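Local coordinates for hypothetical protein VPA1032 (Vibrio parahaemolyticus, PDB 1ZBP), which is of unknown function but belongs to the ImpE family, whose members are associated with bacterial type VI secretion, suggesting a possible accessory role there, at residues D216-L220 with G221-D225; N108-V112 with S113-E117; D51-L54 with M55-I58. One frame throughout, in Å; residues are numbered along the deposited sequence.

Three short-range contacts illustrate how side chains and backbone meet within a helix and at two helix ends. They come in the order contact 3, contact 2, contact 1 along the sequence. Contact 3 is internal to helix 47-60, in the helical N-terminal array. Contact 2 marks the turn between helix 98-113 and helix 116-129. Contact 1 leads from the short helix 216-219 into strand 224-228, in the part of the protein that carries the strands. No two touch: the centres of contacts 1 and 2 lie about 25 Å apart, those of contacts 1 and 3 about 27 Å, and those of contacts 2 and 3 about 36 Å. Each therefore shapes its own region of this alpha-beta protein.

Contact 1 of 3, residues D216-L220 with G221-D225; sequences DAQKL and GRETD
Leu220 and Arg222 both place CG beside their own backbone N (chi1 -76° and -73°), and the two side chains then run side by side, pointing the same way. Arg222 stays extended from CG to NE, with its CD 4.0 Å from Leu220 CB. Farther out, the CD1 branch of Leu220 comes within 3.3 Å of Arg222 NH1, while Leu220 CG sits over one face of the guanidinium group. The leucine thus makes van der Waals contact with both the guanidinium face and the aliphatic part of the arginine, whereas NH1 has its hydrogen bond with the carbonyl O of Leu8. Leu8 and Leu13 also touch the Leu220 side chain, which places this pair against the N-terminal region of the protein.

The backbone beneath is a Schellman motif, a classical way to end an alpha-helix. Gly221 takes the positive phi that reverses the chain, and two bonds reach back into the last turn. Arg222 N donates to Ala217 O at 2.7 Å, with the nitrogen nearly in line with the carbonyl bond. Gly221 N reaches Gln218 O at 3.0 Å from well above the carbonyl plane; that oxygen also accepts a hydrogen bond from Thr209 OG1. The cap turns helix 216-219 into strand 224-228, which pairs antiparallel with strand 235-239; backbone bonds join Glu223 with Leu240 and Asp225 with Leu238.

Past the cap, Glu223 holds CG between its backbone N and carbonyl carbon (chi1 79°), and its side chain lies against the Ala217 methyl, CB, at 3.8 Å from CG and 3.6 Å from OE1. Gln218 crosses Glu223 at a slant, its NE2 standing 3.8 Å from Glu223 OE2. The Gln218 OE1 accepts hydrogen bonds from the backbone N atoms of Glu214 and Ser215.

Contact 2 of 3, residues N108-V112 with S113-E117; sequences NLSMV and SQDYE
Ser113 folds back onto Leu109 and Ser110, and its short side chain can be traced in two steps. CB rests 3.3 Å from Leu109 O, the same oxygen that accepts the backbone N-H of Ser113. OG then lies between the backbone N and the carbonyl carbon of its own residue (chi1 73°), which directs it into the preceding turn. There it donates to Ser110 O at 3.2 Å, approaching steeply from the side of the carbonyl, and it is equally close to Ser110 CA.

Ser110 O has a second, weak partner in Asp115 N at 3.1 Å, so one carbonyl draws in both a side chain and a later backbone amide. The Ser110 hydroxyl is bonded to Ser106 O, one turn earlier, and the carboxylate of Asp115 takes Gln118 NE2 on the following helix. Tyr116 CE1 is 4.1 Å from Met111 O, which meets the ring obliquely, and Gln114 O stands 3.4 Å above the plane of that ring, over the centre. Met111, a selenomethionine, and Tyr116 both also touch Ile229.

Gln114 is the first residue to leave helical angles, with positive phi (62°), and Asp115 centres an inverse gamma turn closed by the weak bond from Tyr116 N to Gln114 O, a combination that forms a tight link between helix 98-113 and helix 116-129.

Contact 3 of 3, residues D51-L54 with M55-I58; sequences DEQL and MQSI
Gln53 O is gripped twice by one residue, Ser57. The backbone N of Ser57 donates to it at 3.0 Å with a fairly straight bond of 167°, and Ser57 OG adds a weak one at 3.4 Å. The serine can do both because OG stands beside its own backbone N (chi1 -75°), facing back along the helix toward the carbonyl four residues earlier.

Glu52 O is also shared: it receives the N-H of Gln56 and, weakly, that of Met55. The principal bond of Met55 N runs to Asp51 O at 2.9 Å, close to the line of the carbonyl.

Side chains meet three and four residues apart. Met55, a selenomethionine, first passes its CG 3.4 Å from Asp51 O. It turns about the CG-SE bond, and the terminal CE comes to 3.9 Å from Glu52 OE1 and 4.1 Å from Asp51 OD2, a methyl group resting near two carboxylates. Asp51 OD1 is engaged by a salt bridge with Arg72 of helix 65-84. The side chains of Gln53 and Gln56 cross at a slant with their amide planes 79° apart, NE2 of Gln53 lying 3.4 Å from OE1 of Gln56. CG1 of Ile58 comes to 3.2 Å from Leu54 O.

Leu54 reaches both Ile38 and Leu71, while Ile58 touches Leu65 and Ala68. The i to i+4 bonding is that of a regular alpha-helix, here helix 47-60 packed against both helix 31-44 and helix 65-84 in an N-terminal array of helices consistent with a TPR-like fold.

Contact 1 of 3, residues D216-L220 with G221-D225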
ATOM      1  N   ASP A 216      -4.135  13.859  -7.488  1.00 44.99           N
ATOM      2  CA  ASP A 216      -2.698  13.910  -7.284  1.00 45.33           C
ATOM      3  C   ASP A 216      -2.362  14.076  -5.807  1.00 44.72           C
ATOM      4  O   ASP A 216      -1.276  13.688  -5.365  1.00 45.03           O
ATOM      5  CB  ASP A 216      -2.068  15.031  -8.121  1.00 48.48           C
ATOM      6  CG  ASP A 216      -2.063  14.712  -9.616  1.00 51.41           C
ATOM      7  OD1 ASP A 216      -1.780  13.544  -9.986  1.00 53.77           O
ATOM      8  OD2 ASP A 216      -2.317  15.628 -10.425  1.00 51.00           O
ATOM      9  N   ALA A 217      -3.290  14.645  -5.042  1.00 42.74           N
ATOM     10  CA  ALA A 217      -3.069  14.825  -3.610  1.00 41.11           C
ATOM     11  C   ALA A 217      -3.226  13.478  -2.907  1.00 39.77           C
ATOM     12  O   ALA A 217      -2.556  13.206  -1.919  1.00 40.52           O
ATOM     13  CB  ALA A 217      -4.066  15.840  -3.035  1.00 39.00           C
ATOM     14  N   GLN A 218      -4.117  12.637  -3.419  1.00 39.68           N
ATOM     15  CA  GLN A 218      -4.336  11.311  -2.839  1.00 38.39           C
ATOM     16  C   GLN A 218      -3.141  10.385  -3.146  1.00 37.83           C
ATOM     17  O   GLN A 218      -2.646   9.675  -2.269  1.00 36.82           O
ATOM     18  CB  GLN A 218      -5.640  10.734  -3.391  1.00 38.73           C
ATOM     19  CG  GLN A 218      -6.876  11.415  -2.797  1.00 41.62           C
ATOM     20  CD  GLN A 218      -8.082  11.430  -3.727  1.00 43.18           C
ATOM     21  OE1 GLN A 218      -8.164  10.661  -4.689  1.00 43.11           O
ATOM     22  NE2 GLN A 218      -9.038  12.302  -3.426  1.00 43.80           N
ATOM     23  N   LYS A 219      -2.663  10.426  -4.384  1.00 37.00           N
ATOM     24  CA  LYS A 219      -1.535   9.613  -4.777  1.00 35.87           C
ATOM     25  C   LYS A 219      -0.299  10.008  -3.993  1.00 35.36           C
ATOM     26  O   LYS A 219       0.479   9.156  -3.577  1.00 33.96           O
ATOM     27  CB  LYS A 219      -1.290   9.754  -6.276  1.00 37.28           C
ATOM     28  CG  LYS A 219      -2.392   9.150  -7.117  1.00 40.09           C
ATOM     29  CD  LYS A 219      -2.085   9.277  -8.589  1.00 43.42           C
ATOM     30  CE  LYS A 219      -3.244   8.773  -9.431  1.00 44.62           C
ATOM     31  NZ  LYS A 219      -3.009   9.043 -10.879  1.00 48.12           N
ATOM     32  N   LEU A 220      -0.113  11.307  -3.789  1.00 35.93           N
ATOM     33  CA  LEU A 220       1.039  11.794  -3.038  1.00 33.98           C
ATOM     34  C   LEU A 220       0.878  11.548  -1.538  1.00 32.86           C
ATOM     35  O   LEU A 220       1.828  11.703  -0.767  1.00 31.89           O
ATOM     36  CB  LEU A 220       1.242  13.290  -3.297  1.00 35.52           C
ATOM     37  CG  LEU A 220       1.867  13.700  -4.639  1.00 34.81           C
ATOM     38  CD1 LEU A 220       1.629  15.193  -4.853  1.00 35.91           C
ATOM     39  CD2 LEU A 220       3.362  13.389  -4.655  1.00 30.74           C
ATOM     40  N   GLY A 221      -0.323  11.146  -1.137  1.00 30.99           N
ATOM     41  CA  GLY A 221      -0.589  10.888   0.263  1.00 32.82           C
ATOM     42  C   GLY A 221      -0.701  12.162   1.072  1.00 34.98           C
ATOM     43  O   GLY A 221      -0.379  12.170   2.253  1.00 34.71           O
ATOM     44  N   ARG A 222      -1.171  13.235   0.441  1.00 36.78           N
ATOM     45  CA  ARG A 222      -1.295  14.521   1.118  1.00 41.26           C
ATOM     46  C   ARG A 222      -2.716  14.856   1.565  1.00 41.77           C
ATOM     47  O   ARG A 222      -3.022  15.997   1.889  1.00 42.32           O
ATOM     48  CB  ARG A 222      -0.726  15.635   0.227  1.00 43.55           C
ATOM     49  CG  ARG A 222       0.806  15.602   0.150  1.00 44.78           C
ATOM     50  CD  ARG A 222       1.359  16.497  -0.942  1.00 46.80           C
ATOM     51  NE  ARG A 222       2.821  16.531  -0.917  1.00 51.63           N
ATOM     52  CZ  ARG A 222       3.574  17.046  -1.887  1.00 53.42           C
ATOM     53  NH1 ARG A 222       3.004  17.569  -2.963  1.00 54.07           N
ATOM     54  NH2 ARG A 222       4.896  17.038  -1.783  1.00 55.91           N
ATOM     55  N   GLU A 223      -3.582  13.854   1.574  1.00 41.59           N
ATOM     56  CA  GLU A 223      -4.937  14.041   2.044  1.00 41.76           C
ATOM     57  C   GLU A 223      -5.659  12.705   2.039  1.00 40.98           C
ATOM     58  O   GLU A 223      -5.256  11.766   1.346  1.00 41.50           O
ATOM     59  CB  GLU A 223      -5.690  15.074   1.198  1.00 43.86           C
ATOM     60  CG  GLU A 223      -6.233  14.582  -0.134  1.00 45.77           C
ATOM     61  CD  GLU A 223      -7.249  15.556  -0.744  1.00 47.50           C
ATOM     62  OE1 GLU A 223      -6.894  16.745  -0.959  1.00 44.14           O
ATOM     63  OE2 GLU A 223      -8.400  15.128  -1.012  1.00 47.45           O
ATOM     64  N   THR A 224      -6.713  12.617   2.838  1.00 39.25           N
ATOM     65  CA  THR A 224      -7.500  11.401   2.952  1.00 39.28           C
ATOM     66  C   THR A 224      -8.979  11.743   2.727  1.00 41.47           C
ATOM     67  O   THR A 224      -9.536  12.584   3.430  1.00 42.65           O
ATOM     68  CB  THR A 224      -7.329  10.779   4.360  1.00 35.75           C
ATOM     69  OG1 THR A 224      -5.934  10.617   4.647  1.00 33.63           O
ATOM     70  CG2 THR A 224      -8.026   9.441   4.440  1.00 31.64           C
ATOM     71  N   ASP A 225      -9.606  11.093   1.751  1.00 43.66           N
ATOM     72  CA  ASP A 225     -11.020  11.318   1.442  1.00 46.52           C
ATOM     73  C   ASP A 225     -11.767   9.997   1.648  1.00 47.29           C
ATOM     74  O   ASP A 225     -11.154   8.933   1.694  1.00 45.74           O
ATOM     75  CB  ASP A 225     -11.182  11.811  -0.013  1.00 47.91           C
ATOM     76  CG  ASP A 225     -12.457  12.637  -0.227  1.00 52.08           C
ATOM     77  OD1 ASP A 225     -12.619  13.674   0.456  1.00 54.95           O
ATOM     78  OD2 ASP A 225     -13.297  12.270  -1.084  1.00 53.77           O
TER

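Contact 2 of 3, residues N108-V112 with S113-E117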
ATOM      1  N   ASN A 108     -14.323  -7.769  -4.016  1.00 47.70           N
ATOM      2  CA  ASN A 108     -13.909  -6.934  -5.145  1.00 48.49           C
ATOM      3  C   ASN A 108     -14.670  -7.299  -6.412  1.00 49.53           C
ATOM      4  O   ASN A 108     -15.020  -6.424  -7.203  1.00 48.10           O
ATOM      5  CB  ASN A 108     -12.405  -7.055  -5.386  1.00 47.19           C
ATOM      6  CG  ASN A 108     -11.592  -6.347  -4.321  1.00 46.99           C
ATOM      7  OD1 ASN A 108     -11.717  -5.134  -4.130  1.00 46.50           O
ATOM      8  ND2 ASN A 108     -10.751  -7.099  -3.626  1.00 43.97           N
ATOM      9  N   LEU A 109     -14.925  -8.591  -6.604  1.00 52.17           N
ATOM     10  CA  LEU A 109     -15.663  -9.052  -7.779  1.00 55.04           C
ATOM     11  C   LEU A 109     -17.052  -8.421  -7.803  1.00 56.98           C
ATOM     12  O   LEU A 109     -17.598  -8.161  -8.871  1.00 58.25           O
ATOM     13  CB  LEU A 109     -15.777 -10.581  -7.779  1.00 54.32           C
ATOM     14  CG  LEU A 109     -14.561 -11.302  -8.359  1.00 55.21           C
ATOM     15  CD1 LEU A 109     -14.657 -12.805  -8.139  1.00 54.60           C
ATOM     16  CD2 LEU A 109     -14.476 -10.976  -9.846  1.00 54.39           C
ATOM     17  N   SER A 110     -17.614  -8.177  -6.620  1.00 58.49           N
ATOM     18  CA  SER A 110     -18.926  -7.552  -6.507  1.00 59.95           C
ATOM     19  C   SER A 110     -18.812  -6.034  -6.634  1.00 61.64           C
ATOM     20  O   SER A 110     -19.733  -5.379  -7.118  1.00 62.44           O
ATOM     21  CB  SER A 110     -19.584  -7.889  -5.166  1.00 59.31           C
ATOM     22  OG  SER A 110     -19.971  -9.245  -5.090  1.00 59.17           O
HETATM   23  N   MSE A 111     -17.696  -5.469  -6.179  1.00 63.58           N
HETATM   24  CA  MSE A 111     -17.500  -4.023  -6.276  1.00 64.17           C
HETATM   25  C   MSE A 111     -17.519  -3.620  -7.742  1.00 64.00           C
HETATM   26  O   MSE A 111     -18.066  -2.580  -8.105  1.00 63.59           O
HETATM   27  CB  MSE A 111     -16.167  -3.606  -5.648  1.00 66.05           C
HETATM   28  CG  MSE A 111     -16.248  -3.246  -4.166  1.00 69.28           C
HETATM   29 SE   MSE A 111     -17.288  -1.632  -3.845  1.00 74.32          SE
HETATM   30  CE  MSE A 111     -16.231  -0.397  -4.897  1.00 71.25           C
ATOM     31  N   VAL A 112     -16.919  -4.456  -8.584  1.00 64.26           N
ATOM     32  CA  VAL A 112     -16.880  -4.185 -10.011  1.00 65.25           C
ATOM     33  C   VAL A 112     -18.203  -4.561 -10.695  1.00 65.67           C
ATOM     34  O   VAL A 112     -18.646  -3.865 -11.609  1.00 66.02           O
ATOM     35  CB  VAL A 112     -15.716  -4.939 -10.688  1.00 65.46           C
ATOM     36  CG1 VAL A 112     -15.862  -6.429 -10.476  1.00 67.68           C
ATOM     37  CG2 VAL A 112     -15.678  -4.611 -12.170  1.00 66.15           C
ATOM     38  N   SER A 113     -18.841  -5.644 -10.251  1.00 65.14           N
ATOM     39  CA  SER A 113     -20.116  -6.070 -10.839  1.00 65.60           C
ATOM     40  C   SER A 113     -21.240  -5.176 -10.334  1.00 65.75           C
ATOM     41  O   SER A 113     -22.402  -5.354 -10.695  1.00 66.05           O
ATOM     42  CB  SER A 113     -20.437  -7.514 -10.460  1.00 65.66           C
ATOM     43  OG  SER A 113     -20.833  -7.597  -9.106  1.00 67.18           O
ATOM     44  N   GLN A 114     -20.878  -4.222  -9.482  1.00 65.60           N
ATOM     45  CA  GLN A 114     -21.821  -3.281  -8.900  1.00 64.50           C
ATOM     46  C   GLN A 114     -22.918  -3.905  -8.034  1.00 63.30           C
ATOM     47  O   GLN A 114     -23.916  -3.252  -7.733  1.00 63.38           O
ATOM     48  CB  GLN A 114     -22.454  -2.423  -9.997  1.00 65.68           C
ATOM     49  CG  GLN A 114     -21.477  -1.502 -10.711  1.00 67.24           C
ATOM     50  CD  GLN A 114     -22.149  -0.248 -11.255  1.00 68.66           C
ATOM     51  OE1 GLN A 114     -21.545   0.520 -12.009  1.00 69.34           O
ATOM     52  NE2 GLN A 114     -23.402  -0.030 -10.864  1.00 69.25           N
ATOM     53  N   ASP A 115     -22.750  -5.159  -7.627  1.00 62.02           N
ATOM     54  CA  ASP A 115     -23.747  -5.793  -6.772  1.00 61.10           C
ATOM     55  C   ASP A 115     -23.447  -5.363  -5.341  1.00 61.51           C
ATOM     56  O   ASP A 115     -22.916  -6.134  -4.544  1.00 60.13           O
ATOM     57  CB  ASP A 115     -23.684  -7.319  -6.907  1.00 60.14           C
ATOM     58  CG  ASP A 115     -24.671  -8.032  -5.990  1.00 60.75           C
ATOM     59  OD1 ASP A 115     -25.814  -7.544  -5.844  1.00 59.69           O
ATOM     60  OD2 ASP A 115     -24.311  -9.090  -5.427  1.00 59.15           O
ATOM     61  N   TYR A 116     -23.792  -4.115  -5.033  1.00 63.42           N
ATOM     62  CA  TYR A 116     -23.556  -3.533  -3.718  1.00 64.98           C
ATOM     63  C   TYR A 116     -24.356  -4.199  -2.608  1.00 66.39           C
ATOM     64  O   TYR A 116     -24.277  -3.793  -1.449  1.00 66.95           O
ATOM     65  CB  TYR A 116     -23.869  -2.033  -3.736  1.00 64.50           C
ATOM     66  CG  TYR A 116     -23.202  -1.289  -4.869  1.00 66.34           C
ATOM     67  CD1 TYR A 116     -21.873  -1.540  -5.205  1.00 66.87           C
ATOM     68  CD2 TYR A 116     -23.899  -0.333  -5.612  1.00 67.22           C
ATOM     69  CE1 TYR A 116     -21.252  -0.863  -6.253  1.00 67.16           C
ATOM     70  CE2 TYR A 116     -23.282   0.351  -6.662  1.00 67.82           C
ATOM     71  CZ  TYR A 116     -21.957   0.076  -6.975  1.00 67.41           C
ATOM     72  OH  TYR A 116     -21.337   0.734  -8.014  1.00 68.93           O
ATOM     73  N   GLU A 117     -25.137  -5.215  -2.958  1.00 67.74           N
ATOM     74  CA  GLU A 117     -25.928  -5.914  -1.958  1.00 68.81           C
ATOM     75  C   GLU A 117     -25.071  -7.028  -1.375  1.00 67.96           C
ATOM     76  O   GLU A 117     -25.207  -7.388  -0.204  1.00 68.31           O
ATOM     77  CB  GLU A 117     -27.199  -6.496  -2.587  1.00 70.34           C
ATOM     78  CG  GLU A 117     -28.276  -6.885  -1.568  1.00 73.68           C
ATOM     79  CD  GLU A 117     -28.824  -5.685  -0.793  1.00 75.68           C
ATOM     80  OE1 GLU A 117     -28.056  -5.067  -0.019  1.00 76.00           O
ATOM     81  OE2 GLU A 117     -30.024  -5.360  -0.964  1.00 75.40           O
TER

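Contact 3 of 3, residues D51-L54 with M55-I58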
ATOM      1  N   ASP A  51       7.702   0.513 -15.624  1.00 44.38           N
ATOM      2  CA  ASP A  51       8.445  -0.698 -15.910  1.00 45.08           C
ATOM      3  C   ASP A  51       9.258  -0.479 -17.187  1.00 45.53           C
ATOM      4  O   ASP A  51      10.430  -0.840 -17.250  1.00 44.18           O
ATOM      5  CB  ASP A  51       7.473  -1.870 -16.047  1.00 45.19           C
ATOM      6  CG  ASP A  51       8.138  -3.201 -15.826  1.00 46.15           C
ATOM      7  OD1 ASP A  51       8.948  -3.321 -14.876  1.00 46.16           O
ATOM      8  OD2 ASP A  51       7.832  -4.138 -16.594  1.00 47.64           O
ATOM      9  N   GLU A  52       8.638   0.142 -18.189  1.00 46.00           N
ATOM     10  CA  GLU A  52       9.309   0.436 -19.454  1.00 48.18           C
ATOM     11  C   GLU A  52      10.581   1.241 -19.192  1.00 47.66           C
ATOM     12  O   GLU A  52      11.635   0.950 -19.750  1.00 47.11           O
ATOM     13  CB  GLU A  52       8.378   1.238 -20.370  1.00 52.75           C
ATOM     14  CG  GLU A  52       8.844   1.355 -21.814  1.00 57.50           C
ATOM     15  CD  GLU A  52       8.962   0.006 -22.490  1.00 61.70           C
ATOM     16  OE1 GLU A  52       7.966  -0.757 -22.465  1.00 63.46           O
ATOM     17  OE2 GLU A  52      10.045  -0.290 -23.048  1.00 64.15           O
ATOM     18  N   GLN A  53      10.483   2.256 -18.339  1.00 46.98           N
ATOM     19  CA  GLN A  53      11.640   3.085 -18.016  1.00 46.26           C
ATOM     20  C   GLN A  53      12.686   2.315 -17.206  1.00 46.11           C
ATOM     21  O   GLN A  53      13.883   2.568 -17.320  1.00 43.64           O
ATOM     22  CB  GLN A  53      11.192   4.329 -17.247  1.00 46.10           C
ATOM     23  CG  GLN A  53      10.292   5.260 -18.058  1.00 47.18           C
ATOM     24  CD  GLN A  53      11.019   5.929 -19.218  1.00 46.32           C
ATOM     25  OE1 GLN A  53      11.941   6.721 -19.018  1.00 45.67           O
ATOM     26  NE2 GLN A  53      10.610   5.603 -20.436  1.00 44.87           N
ATOM     27  N   LEU A  54      12.230   1.378 -16.381  1.00 46.42           N
ATOM     28  CA  LEU A  54      13.144   0.581 -15.573  1.00 46.27           C
ATOM     29  C   LEU A  54      13.933  -0.388 -16.458  1.00 47.36           C
ATOM     30  O   LEU A  54      15.076  -0.721 -16.160  1.00 47.10           O
ATOM     31  CB  LEU A  54      12.365  -0.188 -14.496  1.00 44.29           C
ATOM     32  CG  LEU A  54      11.848   0.644 -13.318  1.00 40.73           C
ATOM     33  CD1 LEU A  54      10.737  -0.076 -12.577  1.00 35.61           C
ATOM     34  CD2 LEU A  54      13.011   0.959 -12.407  1.00 39.43           C
HETATM   35  N   MSE A  55      13.328  -0.844 -17.549  1.00 49.79           N
HETATM   36  CA  MSE A  55      14.028  -1.754 -18.442  1.00 52.07           C
HETATM   37  C   MSE A  55      15.100  -0.975 -19.208  1.00 51.46           C
HETATM   38  O   MSE A  55      16.194  -1.488 -19.449  1.00 53.13           O
HETATM   39  CB  MSE A  55      13.050  -2.430 -19.415  1.00 56.00           C
HETATM   40  CG  MSE A  55      12.056  -3.392 -18.751  1.00 62.02           C
HETATM   41 SE   MSE A  55      11.099  -4.582 -19.989  1.00 73.15          SE
HETATM   42  CE  MSE A  55       9.460  -3.579 -20.279  1.00 67.03           C
ATOM     43  N   GLN A  56      14.799   0.271 -19.567  1.00 49.33           N
ATOM     44  CA  GLN A  56      15.753   1.098 -20.296  1.00 48.21           C
ATOM     45  C   GLN A  56      16.947   1.528 -19.458  1.00 48.00           C
ATOM     46  O   GLN A  56      18.087   1.456 -19.919  1.00 48.80           O
ATOM     47  CB  GLN A  56      15.048   2.313 -20.879  1.00 47.61           C
ATOM     48  CG  GLN A  56      14.071   1.921 -21.960  1.00 51.09           C
ATOM     49  CD  GLN A  56      13.634   3.079 -22.822  1.00 53.18           C
ATOM     50  OE1 GLN A  56      12.984   4.020 -22.355  1.00 52.82           O
ATOM     51  NE2 GLN A  56      14.001   3.024 -24.097  1.00 56.19           N
ATOM     52  N   SER A  57      16.690   1.965 -18.231  1.00 47.54           N
ATOM     53  CA  SER A  57      17.764   2.380 -17.337  1.00 47.42           C
ATOM     54  C   SER A  57      18.760   1.242 -17.072  1.00 45.81           C
ATOM     55  O   SER A  57      19.936   1.488 -16.790  1.00 45.38           O
ATOM     56  CB  SER A  57      17.189   2.893 -16.008  1.00 48.74           C
ATOM     57  OG  SER A  57      16.624   4.185 -16.166  1.00 50.54           O
ATOM     58  N   ILE A  58      18.292  -0.000 -17.163  1.00 44.72           N
ATOM     59  CA  ILE A  58      19.166  -1.149 -16.938  1.00 42.25           C
ATOM     60  C   ILE A  58      20.143  -1.250 -18.092  1.00 41.61           C
ATOM     61  O   ILE A  58      21.332  -1.505 -17.890  1.00 41.63           O
ATOM     62  CB  ILE A  58      18.351  -2.452 -16.826  1.00 43.78           C
ATOM     63  CG1 ILE A  58      17.671  -2.497 -15.456  1.00 42.70           C
ATOM     64  CG2 ILE A  58      19.246  -3.674 -17.047  1.00 39.44           C
ATOM     65  CD1 ILE A  58      16.697  -3.635 -15.291  1.00 45.06           C
TER